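Local coordinates for CELL WALL surface anchor family protein (Streptococcus pneumoniae, PDB 2WW8), which serves as the pilus-borne adhesin RrgA of the pneumococcus, probably attaching the bacterium to host cells through an integrin-like region, at residues A46-G58 against G87-L101. Numbering follows the deposited sequence.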
ATOM      1  N   ALA A  46     -18.980  28.437 -22.222  1.00 51.78           N
ATOM      2  CA  ALA A  46     -18.618  29.231 -21.003  1.00 50.73           C
ATOM      3  C   ALA A  46     -17.118  29.063 -20.695  1.00 48.11           C
ATOM      4  O   ALA A  46     -16.666  29.475 -19.628  1.00 50.56           O
ATOM      5  CB  ALA A  46     -19.521  28.841 -19.767  1.00 51.13           C
ATOM      6  N   ILE A  47     -16.329  28.491 -21.602  1.00 42.97           N
ATOM      7  CA  ILE A  47     -14.962  28.178 -21.207  1.00 37.71           C
ATOM      8  C   ILE A  47     -13.868  28.442 -22.265  1.00 34.32           C
ATOM      9  O   ILE A  47     -12.673  28.314 -21.981  1.00 34.00           O
ATOM     10  CB  ILE A  47     -14.973  26.799 -20.493  1.00 37.82           C
ATOM     11  CG1 ILE A  47     -13.588  26.353 -20.015  1.00 37.56           C
ATOM     12  CG2 ILE A  47     -15.870  25.784 -21.240  1.00 37.85           C
ATOM     13  CD1 ILE A  47     -13.439  24.858 -19.945  1.00 36.09           C
ATOM     14  N   GLY A  48     -14.250  28.857 -23.472  1.00 29.81           N
ATOM     15  CA  GLY A  48     -13.287  29.356 -24.459  1.00 24.66           C
ATOM     16  C   GLY A  48     -12.489  30.576 -24.021  1.00 20.96           C
ATOM     17  O   GLY A  48     -12.947  31.337 -23.173  1.00 20.29           O
ATOM     18  N   LYS A  49     -11.291  30.763 -24.571  1.00 18.04           N
ATOM     19  CA  LYS A  49     -10.425  31.897 -24.242  1.00 16.58           C
ATOM     20  C   LYS A  49      -9.413  32.238 -25.335  1.00 16.80           C
ATOM     21  O   LYS A  49      -8.794  31.337 -25.902  1.00 17.70           O
ATOM     22  CB  LYS A  49      -9.675  31.692 -22.932  1.00 15.90           C
ATOM     23  CG  LYS A  49      -8.754  32.857 -22.600  1.00 13.21           C
ATOM     24  CD  LYS A  49      -7.896  32.526 -21.415  1.00 10.69           C
ATOM     25  CE  LYS A  49      -7.083  33.693 -20.944  1.00 13.78           C
ATOM     26  NZ  LYS A  49      -6.656  33.497 -19.527  1.00 13.93           N
ATOM     27  N   VAL A  50      -9.242  33.527 -25.623  1.00 15.51           N
ATOM     28  CA  VAL A  50      -8.231  33.995 -26.580  1.00 14.78           C
ATOM     29  C   VAL A  50      -7.619  35.319 -26.120  1.00 14.16           C
ATOM     30  O   VAL A  50      -8.309  36.146 -25.528  1.00 14.39           O
ATOM     31  CB  VAL A  50      -8.778  34.056 -28.025  1.00 14.84           C
ATOM     32  CG1 VAL A  50      -9.839  35.151 -28.185  1.00 14.17           C
ATOM     33  CG2 VAL A  50      -7.633  34.212 -29.020  1.00 13.82           C
ATOM     34  N   VAL A  51      -6.327  35.503 -26.353  1.00 13.05           N
ATOM     35  CA  VAL A  51      -5.620  36.691 -25.881  1.00 13.44           C
ATOM     36  C   VAL A  51      -4.889  37.323 -27.090  1.00 14.12           C
ATOM     37  O   VAL A  51      -4.343  36.592 -27.927  1.00 13.52           O
ATOM     38  CB  VAL A  51      -4.660  36.320 -24.700  1.00 13.78           C
ATOM     39  CG1 VAL A  51      -3.683  37.449 -24.337  1.00 12.20           C
ATOM     40  CG2 VAL A  51      -5.436  35.820 -23.462  1.00 12.66           C
ATOM     41  N   ILE A  52      -4.906  38.656 -27.207  1.00 14.58           N
ATOM     42  CA  ILE A  52      -4.181  39.365 -28.277  1.00 14.62           C
ATOM     43  C   ILE A  52      -3.181  40.378 -27.732  1.00 14.66           C
ATOM     44  O   ILE A  52      -3.528  41.235 -26.922  1.00 13.85           O
ATOM     45  CB  ILE A  52      -5.070  40.103 -29.297  1.00 14.56           C
ATOM     46  CG1 ILE A  52      -6.208  39.228 -29.833  1.00 14.68           C
ATOM     47  CG2 ILE A  52      -4.222  40.510 -30.490  1.00 14.04           C
ATOM     48  CD1 ILE A  52      -7.549  39.430 -29.127  1.00 14.61           C
ATOM     49  N   LYS A  53      -1.940  40.234 -28.180  1.00 15.48           N
ATOM     50  CA  LYS A  53      -0.857  41.168 -27.897  1.00 16.89           C
ATOM     51  C   LYS A  53      -0.570  41.963 -29.170  1.00 17.50           C
ATOM     52  O   LYS A  53      -0.664  41.396 -30.273  1.00 16.87           O
ATOM     53  CB  LYS A  53       0.439  40.450 -27.505  1.00 17.00           C
ATOM     54  CG  LYS A  53       0.466  39.889 -26.099  1.00 19.72           C
ATOM     55  CD  LYS A  53       1.856  39.394 -25.746  1.00 22.57           C
ATOM     56  CE  LYS A  53       1.909  39.115 -24.259  1.00 27.02           C
ATOM     57  NZ  LYS A  53       3.326  39.155 -23.803  1.00 30.99           N
ATOM     58  N   GLU A  54      -0.220  43.244 -28.988  1.00 17.40           N
ATOM     59  CA  GLU A  54       0.271  44.116 -30.071  1.00 18.18           C
ATOM     60  C   GLU A  54       1.673  44.669 -29.803  1.00 18.64           C
ATOM     61  O   GLU A  54       1.935  45.239 -28.735  1.00 18.34           O
ATOM     62  CB  GLU A  54      -0.720  45.241 -30.357  1.00 17.37           C
ATOM     63  CG  GLU A  54      -2.133  44.752 -30.673  1.00 17.88           C
ATOM     64  CD  GLU A  54      -2.863  45.651 -31.658  1.00 21.33           C
ATOM     65  OE1 GLU A  54      -2.446  46.830 -31.783  1.00 20.33           O
ATOM     66  OE2 GLU A  54      -3.840  45.181 -32.290  1.00 19.31           O
ATOM     67  N   THR A  55       2.575  44.463 -30.762  1.00 19.79           N
ATOM     68  CA  THR A  55       3.901  45.094 -30.703  1.00 22.17           C
ATOM     69  C   THR A  55       4.142  46.155 -31.805  1.00 23.39           C
ATOM     70  O   THR A  55       3.430  46.205 -32.814  1.00 23.18           O
ATOM     71  CB  THR A  55       5.056  44.060 -30.713  1.00 21.54           C
ATOM     72  OG1 THR A  55       5.066  43.362 -31.971  1.00 20.26           O
ATOM     73  CG2 THR A  55       4.951  43.105 -29.512  1.00 22.83           C
ATOM     74  N   GLY A  56       5.156  46.994 -31.610  1.00 25.61           N
ATOM     75  CA  GLY A  56       5.506  48.042 -32.565  1.00 28.67           C
ATOM     76  C   GLY A  56       7.008  48.253 -32.578  1.00 30.99           C
ATOM     77  O   GLY A  56       7.747  47.298 -32.826  1.00 30.87           O
ATOM     78  N   GLU A  57       7.425  49.494 -32.305  1.00 32.96           N
ATOM     79  CA  GLU A  57       8.821  49.971 -32.260  1.00 34.85           C
ATOM     80  C   GLU A  57       9.906  48.915 -32.026  1.00 35.48           C
ATOM     81  O   GLU A  57      10.297  48.677 -30.874  1.00 35.98           O
ATOM     82  CB  GLU A  57       8.969  51.096 -31.220  1.00 35.13           C
ATOM     83  CG  GLU A  57       9.937  52.232 -31.604  1.00 37.08           C
ATOM     84  CD  GLU A  57       9.537  52.997 -32.874  1.00 39.58           C
ATOM     85  OE1 GLU A  57       8.574  52.581 -33.562  1.00 41.51           O
ATOM     86  OE2 GLU A  57      10.182  54.021 -33.205  1.00 37.84           O
ATOM     87  N   GLY A  58      10.391  48.306 -33.113  1.00 35.72           N
ATOM     88  CA  GLY A  58      11.272  47.135 -33.031  1.00 36.16           C
ATOM     89  C   GLY A  58      10.496  45.944 -32.488  1.00 36.46           C
ATOM     90  O   GLY A  58      10.233  44.971 -33.209  1.00 36.65           O
ATOM     91  N   GLY A  87      -0.132  44.462 -21.071  1.00 38.29           N
ATOM     92  CA  GLY A  87      -0.176  44.687 -22.521  1.00 36.14           C
ATOM     93  C   GLY A  87      -0.989  43.705 -23.351  1.00 34.50           C
ATOM     94  O   GLY A  87      -0.796  43.621 -24.564  1.00 34.67           O
ATOM     95  N   GLU A  88      -1.903  42.977 -22.702  1.00 32.71           N
ATOM     96  CA  GLU A  88      -2.738  41.942 -23.325  1.00 30.70           C
ATOM     97  C   GLU A  88      -4.214  42.324 -23.388  1.00 28.26           C
ATOM     98  O   GLU A  88      -4.740  42.908 -22.444  1.00 27.91           O
ATOM     99  CB  GLU A  88      -2.678  40.643 -22.500  1.00 31.50           C
ATOM    100  CG  GLU A  88      -1.386  39.806 -22.545  1.00 34.42           C
ATOM    101  CD  GLU A  88      -1.314  38.746 -21.439  1.00 38.57           C
ATOM    102  OE1 GLU A  88      -2.252  38.659 -20.610  1.00 39.95           O
ATOM    103  OE2 GLU A  88      -0.310  37.998 -21.383  1.00 38.56           O
ATOM    104  N   ALA A  89      -4.898  41.970 -24.469  1.00 25.60           N
ATOM    105  CA  ALA A  89      -6.360  42.004 -24.452  1.00 24.15           C
ATOM    106  C   ALA A  89      -6.956  40.591 -24.372  1.00 22.82           C
ATOM    107  O   ALA A  89      -6.718  39.757 -25.238  1.00 21.58           O
ATOM    108  CB  ALA A  89      -6.910  42.755 -25.651  1.00 23.41           C
ATOM    109  N   ILE A  90      -7.742  40.331 -23.330  1.00 22.05           N
ATOM    110  CA  ILE A  90      -8.143  38.969 -22.982  1.00 21.32           C
ATOM    111  C   ILE A  90      -9.652  38.810 -23.133  1.00 20.62           C
ATOM    112  O   ILE A  90     -10.393  39.515 -22.461  1.00 20.56           O
ATOM    113  CB  ILE A  90      -7.774  38.671 -21.504  1.00 21.55           C
ATOM    114  CG1 ILE A  90      -6.329  39.073 -21.190  1.00 21.50           C
ATOM    115  CG2 ILE A  90      -8.039  37.208 -21.155  1.00 21.72           C
ATOM    116  CD1 ILE A  90      -6.106  39.425 -19.739  1.00 20.60           C
ATOM    117  N   PHE A  91     -10.101  37.904 -23.997  1.00 20.05           N
ATOM    118  CA  PHE A  91     -11.483  37.418 -23.989  1.00 20.65           C
ATOM    119  C   PHE A  91     -11.661  36.092 -23.220  1.00 20.81           C
ATOM    120  O   PHE A  91     -11.106  35.062 -23.608  1.00 20.44           O
ATOM    121  CB  PHE A  91     -11.996  37.234 -25.419  1.00 20.99           C
ATOM    122  CG  PHE A  91     -12.122  38.512 -26.201  1.00 23.27           C
ATOM    123  CD1 PHE A  91     -13.341  39.177 -26.255  1.00 24.96           C
ATOM    124  CD2 PHE A  91     -11.027  39.044 -26.879  1.00 22.95           C
ATOM    125  CE1 PHE A  91     -13.469  40.357 -26.974  1.00 28.08           C
ATOM    126  CE2 PHE A  91     -11.137  40.227 -27.606  1.00 27.21           C
ATOM    127  CZ  PHE A  91     -12.363  40.887 -27.656  1.00 27.46           C
ATOM    128  N   SER A  92     -12.451  36.110 -22.148  1.00 20.36           N
ATOM    129  CA  SER A  92     -12.705  34.950 -21.285  1.00 20.12           C
ATOM    130  C   SER A  92     -14.090  34.345 -21.536  1.00 20.26           C
ATOM    131  O   SER A  92     -14.891  34.921 -22.269  1.00 20.78           O
ATOM    132  CB  SER A  92     -12.682  35.416 -19.829  1.00 20.06           C
ATOM    133  OG  SER A  92     -11.403  35.908 -19.490  1.00 20.28           O
ATOM    134  N   ASN A  93     -14.404  33.199 -20.939  1.00 19.20           N
ATOM    135  CA  ASN A  93     -15.784  32.726 -20.920  1.00 19.01           C
ATOM    136  C   ASN A  93     -16.553  32.699 -22.242  1.00 18.35           C
ATOM    137  O   ASN A  93     -17.735  33.054 -22.328  1.00 17.49           O
ATOM    138  CB  ASN A  93     -16.551  33.519 -19.874  1.00 19.50           C
ATOM    139  CG  ASN A  93     -16.015  33.255 -18.500  1.00 22.86           C
ATOM    140  OD1 ASN A  93     -14.906  33.662 -18.160  1.00 26.54           O
ATOM    141  ND2 ASN A  93     -16.788  32.527 -17.706  1.00 28.32           N
ATOM    142  N   ILE A  94     -15.853  32.254 -23.280  1.00 17.30           N
ATOM    143  CA  ILE A  94     -16.392  32.258 -24.626  1.00 16.23           C
ATOM    144  C   ILE A  94     -17.131  30.943 -24.829  1.00 16.73           C
ATOM    145  O   ILE A  94     -16.624  29.857 -24.537  1.00 16.26           O
ATOM    146  CB  ILE A  94     -15.292  32.496 -25.690  1.00 15.77           C
ATOM    147  CG1 ILE A  94     -14.379  33.664 -25.293  1.00 13.20           C
ATOM    148  CG2 ILE A  94     -15.911  32.686 -27.071  1.00 14.35           C
ATOM    149  CD1 ILE A  94     -12.994  33.636 -25.939  1.00 10.93           C
ATOM    150  N   LYS A  95     -18.351  31.059 -25.330  1.00 17.42           N
ATOM    151  CA  LYS A  95     -19.225  29.917 -25.481  1.00 18.26           C
ATOM    152  C   LYS A  95     -18.897  29.214 -26.783  1.00 19.23           C
ATOM    153  O   LYS A  95     -18.434  29.847 -27.726  1.00 18.66           O
ATOM    154  CB  LYS A  95     -20.676  30.377 -25.476  1.00 18.00           C
ATOM    155  CG  LYS A  95     -21.063  31.026 -24.162  1.00 18.34           C
ATOM    156  CD  LYS A  95     -22.335  31.815 -24.369  1.00 20.27           C
ATOM    157  CE  LYS A  95     -22.880  32.376 -23.065  1.00 19.56           C
ATOM    158  NZ  LYS A  95     -23.646  33.588 -23.451  1.00 17.17           N
ATOM    159  N   PRO A  96     -19.104  27.890 -26.821  1.00 20.41           N
ATOM    160  CA  PRO A  96     -19.048  27.081 -28.039  1.00 21.46           C
ATOM    161  C   PRO A  96     -19.565  27.831 -29.278  1.00 22.48           C
ATOM    162  O   PRO A  96     -20.525  28.584 -29.160  1.00 23.10           O
ATOM    163  CB  PRO A  96     -19.992  25.921 -27.698  1.00 21.89           C
ATOM    164  CG  PRO A  96     -19.880  25.776 -26.190  1.00 21.19           C
ATOM    165  CD  PRO A  96     -19.337  27.065 -25.620  1.00 20.15           C
ATOM    166  N   GLY A  97     -18.958  27.642 -30.449  1.00 22.97           N
ATOM    167  CA  GLY A  97     -19.393  28.330 -31.663  1.00 23.20           C
ATOM    168  C   GLY A  97     -18.275  28.977 -32.460  1.00 23.47           C
ATOM    169  O   GLY A  97     -17.086  28.745 -32.199  1.00 22.92           O
ATOM    170  N   THR A  98     -18.670  29.798 -33.432  1.00 23.55           N
ATOM    171  CA  THR A  98     -17.739  30.421 -34.375  1.00 23.12           C
ATOM    172  C   THR A  98     -17.796  31.933 -34.240  1.00 22.52           C
ATOM    173  O   THR A  98     -18.877  32.503 -34.114  1.00 22.61           O
ATOM    174  CB  THR A  98     -18.081  29.981 -35.806  1.00 23.44           C
ATOM    175  OG1 THR A  98     -18.102  28.551 -35.817  1.00 24.60           O
ATOM    176  CG2 THR A  98     -17.048  30.471 -36.820  1.00 23.73           C
ATOM    177  N   TYR A  99     -16.631  32.576 -34.242  1.00 21.82           N
ATOM    178  CA  TYR A  99     -16.539  34.011 -33.987  1.00 20.99           C
ATOM    179  C   TYR A  99     -15.700  34.735 -35.042  1.00 20.67           C
ATOM    180  O   TYR A  99     -14.772  34.145 -35.609  1.00 19.62           O
ATOM    181  CB  TYR A  99     -15.966  34.284 -32.590  1.00 21.08           C
ATOM    182  CG  TYR A  99     -16.797  33.727 -31.452  1.00 23.82           C
ATOM    183  CD1 TYR A  99     -16.933  32.339 -31.255  1.00 23.96           C
ATOM    184  CD2 TYR A  99     -17.448  34.586 -30.566  1.00 24.90           C
ATOM    185  CE1 TYR A  99     -17.705  31.827 -30.225  1.00 23.63           C
ATOM    186  CE2 TYR A  99     -18.226  34.079 -29.521  1.00 26.21           C
ATOM    187  CZ  TYR A  99     -18.350  32.701 -29.363  1.00 25.09           C
ATOM    188  OH  TYR A  99     -19.130  32.225 -28.332  1.00 24.35           O
ATOM    189  N   THR A 100     -16.053  35.995 -35.314  1.00 20.44           N
ATOM    190  CA  THR A 100     -15.131  36.914 -35.977  1.00 20.23           C
ATOM    191  C   THR A 100     -14.591  37.903 -34.946  1.00 20.03           C
ATOM    192  O   THR A 100     -15.350  38.486 -34.162  1.00 19.51           O
ATOM    193  CB  THR A 100     -15.708  37.619 -37.234  1.00 20.62           C
ATOM    194  OG1 THR A 100     -16.288  36.639 -38.101  1.00 19.66           O
ATOM    195  CG2 THR A 100     -14.610  38.359 -38.021  1.00 20.29           C
ATOM    196  N   LEU A 101     -13.262  38.006 -34.955  1.00 19.98           N
ATOM    197  CA  LEU A 101     -12.454  38.940 -34.169  1.00 20.11           C
ATOM    198  C   LEU A 101     -11.930  40.048 -35.086  1.00 19.85           C
ATOM    199  O   LEU A 101     -11.306  39.784 -36.127  1.00 19.54           O
ATOM    200  CB  LEU A 101     -11.250  38.219 -33.551  1.00 19.81           C
ATOM    201  CG  LEU A 101     -10.447  38.627 -32.302  1.00 21.00           C
ATOM    202  CD1 LEU A 101      -8.966  38.735 -32.672  1.00 20.33           C
ATOM    203  CD2 LEU A 101     -10.881  39.873 -31.527  1.00 17.97           C
TER
HETATM  204  O   HOH W   1     -12.320  31.305 -20.436  1.00  8.62           O
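V50 pairs with F91 and I52 with A89, both hydrogen-bonded pairs, where strand 48-55 runs antiparallel to strand 88-94 in a prealbumin-like (CNA_B) domain, a sandwich of two beta sheets. Strand 88-94 is outermost in its four-stranded sheet; strand 48-55 also pairs with strand 724-730, from much later in the chain.

The backbone ladder is regular in the middle. F91 N meets V50 O at 2.9 Å almost head-on to the carbonyl, and V50 N returns a bond to F91 O; I52 and A89 exchange a second pair. Toward N93 the register slips by one at a double irregularity: I47 and G48 both face I94, a classic bulge, while N93 and I94 both face G48, a G1 bulge. G48 N takes a lone pair of I94 O at 2.8 Å, whereas the I47 N bond to the same oxygen is weak.

On the buried face, I52 and L101 meet tip to tip, CD1 to CD1 at 3.9 Å, bridging the two sheets. I52 CD1 also reaches the edge of the F91 ring at CE2 (4.0 Å). I94 puts CG1 anti to its carbonyl carbon (chi1 -47°), which carries CD1 over the K49 backbone, 3.5 Å from K49 CA.

The other face is mixed. V51 CG2 lies beside I90 CG2, and the K49 chain runs fully extended alongside I90, CE to CG2 3.6 Å, before its ammonium group forms a salt bridge with E139. E88 rests CG against V51 CG1, its carboxylate salt-bridged to R137.

At the bulge, one water donates to G48 O at 2.8 Å and accepts from N93 N.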